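Long-range contacts in 6-phosphofructokinase subunit beta (PDB 3O8O), which catalyses the ATP-dependent phosphorylation of fructose 6-phosphate to fructose 1,6-bisphosphate, the first committing step of glycolysis, and is an allosterically regulated enzyme: residues A36-E41 against K55-E60; T294-D299 against A540-M545; G435-E440 against G474-Y479. One frame throughout, in Å; residues are numbered along the deposited sequence.

Contact 1. Residues A36-E41 against K55-E60; sequences AFVVME and KEFHWE
Val-38 and Lys-55 face each other as an antiparallel hydrogen-bonded pair. Val-38 N donates to Lys-55 O over 2.8 Å, and the bond is nearly straight at 173°. The return bond, from Lys-55 N to Val-38 O, is longer at 3.0 Å and bent. Further along, Phe-57 N donates to Ala-36 O at 2.8 Å. The same Ala-36 O also receives a CA-H...O contact from Glu-56 CA at 3.3 Å. Between these bonds lies the non-hydrogen-bonded pair Phe-37 and Glu-56, where the strands come closest.

Each face of the sheet carries its own CH-pi contact. On the face of Phe-37, Glu-56 CB sits over the ring, toward its rim, 3.5 Å from Phe-37 CZ. Phe-37 CG stands beside its own backbone N (chi1 -86°), and from there the ring lies against Glu-56 CB. Glu-56 runs extended beyond CG, its carboxylate plane turned 32° from the ring, and OE2 forms a salt bridge with Arg-35. On the face of Val-38, its CG2 methyl lies over the Phe-57 ring, 3.6 Å from Phe-57 CD2. Helix 18-32 packs on this face, with Val-26 touching both Ala-36 and Phe-57.

Strand 54-57 is the outermost strand of its sheet within this chain. It runs antiparallel to strand 35-39, which in turn lies parallel to strand 5-11 in the alpha/beta fold of the N-terminal catalytic domain. Backbone bonds from Phe-37 and Val-39 to strand 5-11 secure the inner side. The chemistry is that of a sheet margin: main-chain bonds set the register, one aromatic ring on each face is covered by an aliphatic group, and the charge of Glu-56 is probably balanced by Arg-35.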
# COMPACT_ATOMS: atom_id res chain seq x y z
N ALA B 36 15.15 -45.71 -6.10
CA ALA B 36 13.74 -45.94 -5.86
C ALA B 36 13.12 -46.84 -6.91
O ALA B 36 13.33 -46.65 -8.12
CB ALA B 36 13.00 -44.61 -5.81
N PHE B 37 12.36 -47.82 -6.45
CA PHE B 37 11.67 -48.73 -7.36
C PHE B 37 10.19 -48.80 -7.01
O PHE B 37 9.78 -48.77 -5.84
CB PHE B 37 12.28 -50.14 -7.32
CG PHE B 37 13.44 -50.34 -8.25
CD1 PHE B 37 14.72 -49.96 -7.86
CD2 PHE B 37 13.25 -50.83 -9.54
CE1 PHE B 37 15.79 -50.06 -8.73
CE2 PHE B 37 14.30 -50.93 -10.43
CZ PHE B 37 15.58 -50.54 -10.03
N VAL B 38 9.39 -48.91 -8.06
CA VAL B 38 7.96 -49.02 -7.91
C VAL B 38 7.55 -50.38 -8.50
O VAL B 38 8.10 -50.81 -9.52
CB VAL B 38 7.29 -47.85 -8.66
CG1 VAL B 38 5.89 -48.21 -9.08
CG2 VAL B 38 7.26 -46.63 -7.77
N VAL B 39 6.62 -51.07 -7.85
CA VAL B 39 6.18 -52.36 -8.34
C VAL B 39 4.76 -52.20 -8.82
O VAL B 39 3.86 -51.91 -8.04
CB VAL B 39 6.18 -53.44 -7.23
CG1 VAL B 39 5.53 -54.70 -7.73
CG2 VAL B 39 7.60 -53.76 -6.82
N MET B 40 4.56 -52.39 -10.12
CA MET B 40 3.24 -52.26 -10.71
C MET B 40 2.31 -53.43 -10.38
O MET B 40 2.76 -54.53 -10.11
CB MET B 40 3.38 -52.11 -12.23
CG MET B 40 4.25 -50.93 -12.64
SD MET B 40 3.64 -49.32 -12.11
CE MET B 40 3.84 -48.39 -13.61
N GLU B 41 1.01 -53.15 -10.39
CA GLU B 41 -0.03 -54.14 -10.12
C GLU B 41 0.15 -55.07 -8.93
O GLU B 41 -0.13 -56.26 -9.04
CB GLU B 41 -0.27 -54.98 -11.37
CG GLU B 41 -0.71 -54.18 -12.58
CD GLU B 41 -1.94 -53.34 -12.31
OE1 GLU B 41 -3.01 -53.91 -12.00
OE2 GLU B 41 -1.82 -52.10 -12.42
N LYS B 55 9.71 -51.17 -12.01
CA LYS B 55 10.31 -49.99 -12.63
C LYS B 55 11.01 -49.04 -11.68
O LYS B 55 10.48 -48.73 -10.61
CB LYS B 55 9.21 -49.25 -13.36
CG LYS B 55 9.63 -48.11 -14.24
CD LYS B 55 8.41 -47.65 -15.01
CE LYS B 55 8.70 -46.54 -16.00
NZ LYS B 55 7.42 -46.13 -16.66
N GLU B 56 12.20 -48.57 -12.08
CA GLU B 56 12.97 -47.62 -11.27
C GLU B 56 12.41 -46.23 -11.50
O GLU B 56 12.22 -45.79 -12.64
CB GLU B 56 14.45 -47.65 -11.63
CG GLU B 56 15.27 -46.59 -10.93
CD GLU B 56 16.75 -46.68 -11.21
OE1 GLU B 56 17.17 -46.55 -12.38
OE2 GLU B 56 17.52 -46.90 -10.26
N PHE B 57 12.14 -45.54 -10.40
CA PHE B 57 11.57 -44.20 -10.45
C PHE B 57 12.57 -43.14 -10.09
O PHE B 57 13.54 -43.38 -9.35
CB PHE B 57 10.40 -44.11 -9.48
CG PHE B 57 9.05 -44.23 -10.13
CD1 PHE B 57 8.86 -45.02 -11.24
CD2 PHE B 57 7.94 -43.56 -9.57
CE1 PHE B 57 7.58 -45.15 -11.79
CE2 PHE B 57 6.66 -43.69 -10.11
CZ PHE B 57 6.49 -44.49 -11.22
N HIS B 58 12.32 -41.95 -10.61
CA HIS B 58 13.16 -40.81 -10.36
C HIS B 58 12.35 -39.70 -9.72
O HIS B 58 11.15 -39.60 -9.92
CB HIS B 58 13.77 -40.34 -11.67
CG HIS B 58 14.67 -41.36 -12.29
ND1 HIS B 58 15.70 -41.96 -11.60
CD2 HIS B 58 14.66 -41.93 -13.52
CE1 HIS B 58 16.28 -42.85 -12.37
NE2 HIS B 58 15.67 -42.86 -13.54
N TRP B 59 13.03 -38.88 -8.92
CA TRP B 59 12.40 -37.78 -8.21
C TRP B 59 11.18 -37.18 -8.92
O TRP B 59 10.10 -37.10 -8.33
CB TRP B 59 13.44 -36.69 -7.99
CG TRP B 59 13.04 -35.68 -6.99
CD1 TRP B 59 12.31 -34.55 -7.20
CD2 TRP B 59 13.36 -35.71 -5.61
NE1 TRP B 59 12.15 -33.87 -6.02
CE2 TRP B 59 12.79 -34.56 -5.03
CE3 TRP B 59 14.07 -36.60 -4.80
CZ2 TRP B 59 12.91 -34.27 -3.67
CZ3 TRP B 59 14.19 -36.32 -3.45
CH2 TRP B 59 13.61 -35.16 -2.90
N GLU B 60 11.35 -36.77 -10.16
CA GLU B 60 10.24 -36.16 -10.89
C GLU B 60 9.07 -37.11 -11.21
O GLU B 60 7.98 -36.67 -11.56
CB GLU B 60 10.77 -35.54 -12.20
CG GLU B 60 11.79 -36.43 -12.90
CD GLU B 60 11.70 -36.39 -14.42
OE1 GLU B 60 12.10 -35.37 -15.02
OE2 GLU B 60 11.22 -37.40 -15.00

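Contact 2. Residues T294-D299 against A540-M545; sequences TAVAYD and ALNALM
Ala-297 meets Asn-542, Leu-541 and Met-545 where the start of helix 297-316 packs on helix 537-558. The two helices belong to the two phosphofructokinase domains of the chain, so this is an interdomain contact. Val-296 holds the N-cap position, and Ala-297 is the first residue of its helix.

One hydrogen bond crosses the contact. Ala-297 N donates to Asn-542 OD1 over 3.0 Å, almost straight at 176°. The donor is tilted 32° from the plane of the side-chain carbonyl. Asn-542 CG is set beside its own backbone N (chi1 -87°), and from there OD1 reaches Ala-297 N. The other end of the amide is held within its own helix, since Asn-542 ND2 is hydrogen-bonded to Asp-538 O. The amide is therefore tied at both ends, and it gives the N-terminal turn of helix 297-316 an acceptor from the other domain.

Apolar contacts gather round Ala-297. Its CB points toward helix 537-558 and lies 3.6 Å from Leu-541 CD2. Met-545 SD lies 3.7 Å from Ala-297 CA. Leu-541 also touches Ile-301, further along helix 297-316. Met-545 touches Val-583 of helix 574-583, which carries the packing deeper into the regulatory domain. Leu-541 lies about 8 Å, side chain to side chain, from Leu-524 of the fructose 2,6-bisphosphate activator site.

A last, mixed contact lies beside the hydrogen bond. Val-296 crosses Asn-542 at a slant, and its CG1 methyl sits 3.6 Å from Asn-542 OD1 and 3.8 Å from Asn-542 ND2.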
# COMPACT_ATOMS: atom_id res chain seq x y z
N THR B 294 -9.71 -37.61 -4.01
CA THR B 294 -8.34 -37.30 -3.68
C THR B 294 -8.17 -37.38 -2.17
O THR B 294 -9.11 -37.17 -1.41
CB THR B 294 -8.01 -35.90 -4.14
OG1 THR B 294 -8.12 -34.99 -3.03
CG2 THR B 294 -9.00 -35.46 -5.20
N ALA B 295 -6.96 -37.66 -1.71
CA ALA B 295 -6.78 -37.75 -0.28
C ALA B 295 -7.05 -36.42 0.43
O ALA B 295 -6.64 -35.35 -0.03
CB ALA B 295 -5.39 -38.24 0.04
N VAL B 296 -7.77 -36.50 1.55
CA VAL B 296 -8.08 -35.37 2.40
C VAL B 296 -6.73 -34.92 3.00
O VAL B 296 -5.82 -35.74 3.13
CB VAL B 296 -9.07 -35.82 3.52
CG1 VAL B 296 -8.99 -34.89 4.76
CG2 VAL B 296 -10.48 -35.85 2.94
N ALA B 297 -6.61 -33.66 3.38
CA ALA B 297 -5.35 -33.15 3.93
C ALA B 297 -4.77 -34.06 4.99
O ALA B 297 -3.57 -34.35 4.98
CB ALA B 297 -5.51 -31.70 4.48
N TYR B 298 -5.61 -34.53 5.91
CA TYR B 298 -5.11 -35.40 6.95
C TYR B 298 -4.45 -36.63 6.33
O TYR B 298 -3.32 -36.98 6.68
CB TYR B 298 -6.23 -35.82 7.89
CG TYR B 298 -5.76 -36.67 9.05
CD1 TYR B 298 -5.17 -36.08 10.17
CD2 TYR B 298 -5.86 -38.07 9.02
CE1 TYR B 298 -4.68 -36.86 11.23
CE2 TYR B 298 -5.36 -38.86 10.08
CZ TYR B 298 -4.77 -38.24 11.18
OH TYR B 298 -4.23 -38.97 12.22
N ASP B 299 -5.12 -37.28 5.39
CA ASP B 299 -4.53 -38.46 4.78
C ASP B 299 -3.25 -38.14 4.04
O ASP B 299 -2.26 -38.83 4.23
CB ASP B 299 -5.52 -39.17 3.85
CG ASP B 299 -6.47 -40.08 4.60
OD1 ASP B 299 -6.06 -40.71 5.60
OD2 ASP B 299 -7.64 -40.17 4.19
N ALA B 540 -9.90 -25.52 7.37
CA ALA B 540 -9.11 -24.51 6.68
C ALA B 540 -8.03 -25.19 5.84
O ALA B 540 -7.88 -24.92 4.66
CB ALA B 540 -8.45 -23.57 7.71
N LEU B 541 -7.30 -26.09 6.49
CA LEU B 541 -6.23 -26.83 5.85
C LEU B 541 -6.68 -27.43 4.53
O LEU B 541 -5.96 -27.42 3.53
CB LEU B 541 -5.73 -27.94 6.79
CG LEU B 541 -4.47 -28.63 6.25
CD1 LEU B 541 -3.39 -27.58 6.16
CD2 LEU B 541 -4.01 -29.76 7.12
N ASN B 542 -7.89 -27.96 4.50
CA ASN B 542 -8.37 -28.56 3.28
C ASN B 542 -8.74 -27.49 2.26
O ASN B 542 -8.46 -27.61 1.07
CB ASN B 542 -9.58 -29.45 3.59
CG ASN B 542 -9.17 -30.85 3.97
OD1 ASN B 542 -8.88 -31.68 3.09
ND2 ASN B 542 -9.13 -31.12 5.27
N ALA B 543 -9.38 -26.44 2.76
CA ALA B 543 -9.81 -25.33 1.93
C ALA B 543 -8.64 -24.80 1.15
O ALA B 543 -8.72 -24.58 -0.07
CB ALA B 543 -10.36 -24.24 2.80
N LEU B 544 -7.54 -24.57 1.87
CA LEU B 544 -6.32 -24.05 1.29
C LEU B 544 -5.70 -25.07 0.38
O LEU B 544 -5.32 -24.75 -0.74
CB LEU B 544 -5.35 -23.65 2.39
CG LEU B 544 -4.00 -23.05 1.96
CD1 LEU B 544 -4.24 -21.92 0.99
CD2 LEU B 544 -3.25 -22.51 3.16
N MET B 545 -5.62 -26.31 0.84
CA MET B 545 -5.03 -27.36 0.04
C MET B 545 -5.69 -27.53 -1.32
O MET B 545 -5.02 -27.64 -2.34
CB MET B 545 -5.07 -28.69 0.79
CG MET B 545 -4.62 -29.84 -0.05
SD MET B 545 -5.13 -31.43 0.64
CE MET B 545 -6.82 -31.47 0.18

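Contact 3. Residues G435-E440 against G474-Y479; sequences GLARHE and GMIAYY
Leu-436 slants against Ile-476, with Leu-436 CD2 3.8 Å from Ile-476 CG2. The helices 435-439 and 474-479 cross here at 88°, with their axes 8.7 Å apart. Apolar side chains meet at the crossing. Ala-437 CB touches Met-475 CB at 3.9 Å and Ile-476 CD1 at 4.0 Å. Phe-513, from a loop, also packs on Ile-476.

Beside this lies the ring of Tyr-479. Glu-440 CA lies over one face of the ring, toward the rim. Tyr-478 CD2 covers the opposite face. At its edge the ring meets Ala-437 O, 4.1 Å from Tyr-479 CE2. The side chain of Glu-440 is modelled too close to the ring, so its exact placement is doubtful. Its OE2 forms a salt bridge with Lys-482, further along the helix of Tyr-479.

No hydrogen bond joins the two segments. This helix pair of the regulatory domain is therefore joined here by apolar and aromatic packing, with the Glu-440 to Lys-482 salt bridge as a polar tie alongside it.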
# COMPACT_ATOMS: atom_id res chain seq x y z
N GLY B 435 -22.82 -8.37 22.26
CA GLY B 435 -24.23 -8.69 22.13
C GLY B 435 -24.89 -8.91 23.47
O GLY B 435 -26.11 -8.81 23.60
N LEU B 436 -24.10 -9.22 24.47
CA LEU B 436 -24.64 -9.46 25.79
C LEU B 436 -24.92 -8.13 26.44
O LEU B 436 -26.06 -7.80 26.74
CB LEU B 436 -23.64 -10.25 26.65
CG LEU B 436 -24.17 -10.57 28.03
CD1 LEU B 436 -25.37 -11.49 27.87
CD2 LEU B 436 -23.09 -11.23 28.87
N ALA B 437 -23.86 -7.35 26.62
CA ALA B 437 -23.95 -6.05 27.25
C ALA B 437 -24.92 -5.12 26.57
O ALA B 437 -25.78 -4.54 27.23
CB ALA B 437 -22.58 -5.41 27.29
N ARG B 438 -24.79 -4.98 25.26
CA ARG B 438 -25.65 -4.07 24.52
C ARG B 438 -27.06 -4.54 24.15
O ARG B 438 -27.90 -3.70 23.80
CB ARG B 438 -24.93 -3.59 23.25
N HIS B 439 -27.34 -5.84 24.24
CA HIS B 439 -28.69 -6.32 23.91
C HIS B 439 -29.17 -7.48 24.76
O HIS B 439 -30.11 -8.16 24.36
CB HIS B 439 -28.79 -6.76 22.46
CG HIS B 439 -28.42 -5.70 21.48
ND1 HIS B 439 -28.87 -4.40 21.59
CD2 HIS B 439 -27.67 -5.74 20.35
CE1 HIS B 439 -28.41 -3.69 20.57
NE2 HIS B 439 -27.68 -4.48 19.81
N GLU B 440 -28.53 -7.73 25.91
CA GLU B 440 -28.93 -8.84 26.76
C GLU B 440 -29.32 -9.98 25.79
O GLU B 440 -30.49 -10.36 25.66
CB GLU B 440 -30.11 -8.42 27.65
CG GLU B 440 -30.68 -9.55 28.50
CD GLU B 440 -31.88 -9.14 29.33
OE1 GLU B 440 -32.82 -8.54 28.76
OE2 GLU B 440 -31.87 -9.43 30.54
N GLY B 474 -19.11 -4.93 33.97
CA GLY B 474 -20.29 -4.83 34.80
C GLY B 474 -21.51 -5.47 34.18
O GLY B 474 -21.98 -6.51 34.64
N MET B 475 -22.03 -4.85 33.13
CA MET B 475 -23.19 -5.37 32.44
C MET B 475 -23.08 -6.87 32.23
O MET B 475 -24.09 -7.60 32.26
CB MET B 475 -23.37 -4.69 31.08
CG MET B 475 -24.04 -3.34 31.14
SD MET B 475 -25.73 -3.48 31.79
CE MET B 475 -26.67 -4.02 30.33
N ILE B 476 -21.86 -7.34 32.00
CA ILE B 476 -21.65 -8.76 31.77
C ILE B 476 -22.00 -9.51 33.04
O ILE B 476 -22.94 -10.30 33.07
CB ILE B 476 -20.18 -9.08 31.41
CG1 ILE B 476 -19.68 -8.16 30.29
CG2 ILE B 476 -20.06 -10.55 31.02
CD1 ILE B 476 -20.44 -8.34 28.97
N ALA B 477 -21.21 -9.23 34.09
CA ALA B 477 -21.38 -9.85 35.40
C ALA B 477 -22.83 -9.79 35.81
O ALA B 477 -23.38 -10.80 36.28
CB ALA B 477 -20.51 -9.13 36.42
N TYR B 478 -23.45 -8.62 35.62
CA TYR B 478 -24.85 -8.42 35.96
C TYR B 478 -25.72 -9.51 35.35
O TYR B 478 -26.26 -10.36 36.06
CB TYR B 478 -25.34 -7.07 35.48
CG TYR B 478 -26.83 -6.88 35.65
CD1 TYR B 478 -27.39 -6.75 36.93
CD2 TYR B 478 -27.68 -6.86 34.55
CE1 TYR B 478 -28.77 -6.61 37.10
CE2 TYR B 478 -29.06 -6.71 34.70
CZ TYR B 478 -29.60 -6.59 35.98
OH TYR B 478 -30.97 -6.43 36.14
N TYR B 479 -25.85 -9.49 34.03
CA TYR B 479 -26.65 -10.49 33.34
C TYR B 479 -26.27 -11.89 33.77
O TYR B 479 -27.12 -12.78 33.89
CB TYR B 479 -26.47 -10.36 31.84
CG TYR B 479 -27.23 -9.20 31.26
CD1 TYR B 479 -28.62 -9.13 31.37
CD2 TYR B 479 -26.58 -8.21 30.54
CE1 TYR B 479 -29.34 -8.10 30.78
CE2 TYR B 479 -27.29 -7.17 29.94
CZ TYR B 479 -28.68 -7.13 30.06
OH TYR B 479 -29.40 -6.14 29.43

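In the fold
Contacts 1 and 2 are largely buried, while contact 3 is only partly so. Contact 2 lies near the middle, its centre about 9 Å from the centre of the chain. Contacts 1 and 3 sit on opposite sides of the chain's centre, their own centres about 65 Å apart. No two share a helix or strand. Contact 1 works within the catalytic domain, contact 3 within the regulatory domain, and contact 2 joins the two. The chemistry follows the elements. Paired strands in contact 1 rely on backbone bonds. The helix start in contact 2 takes one side-chain acceptor. Contact 3 relies on side-chain packing, and its charged group pairs with a residue outside the two segments.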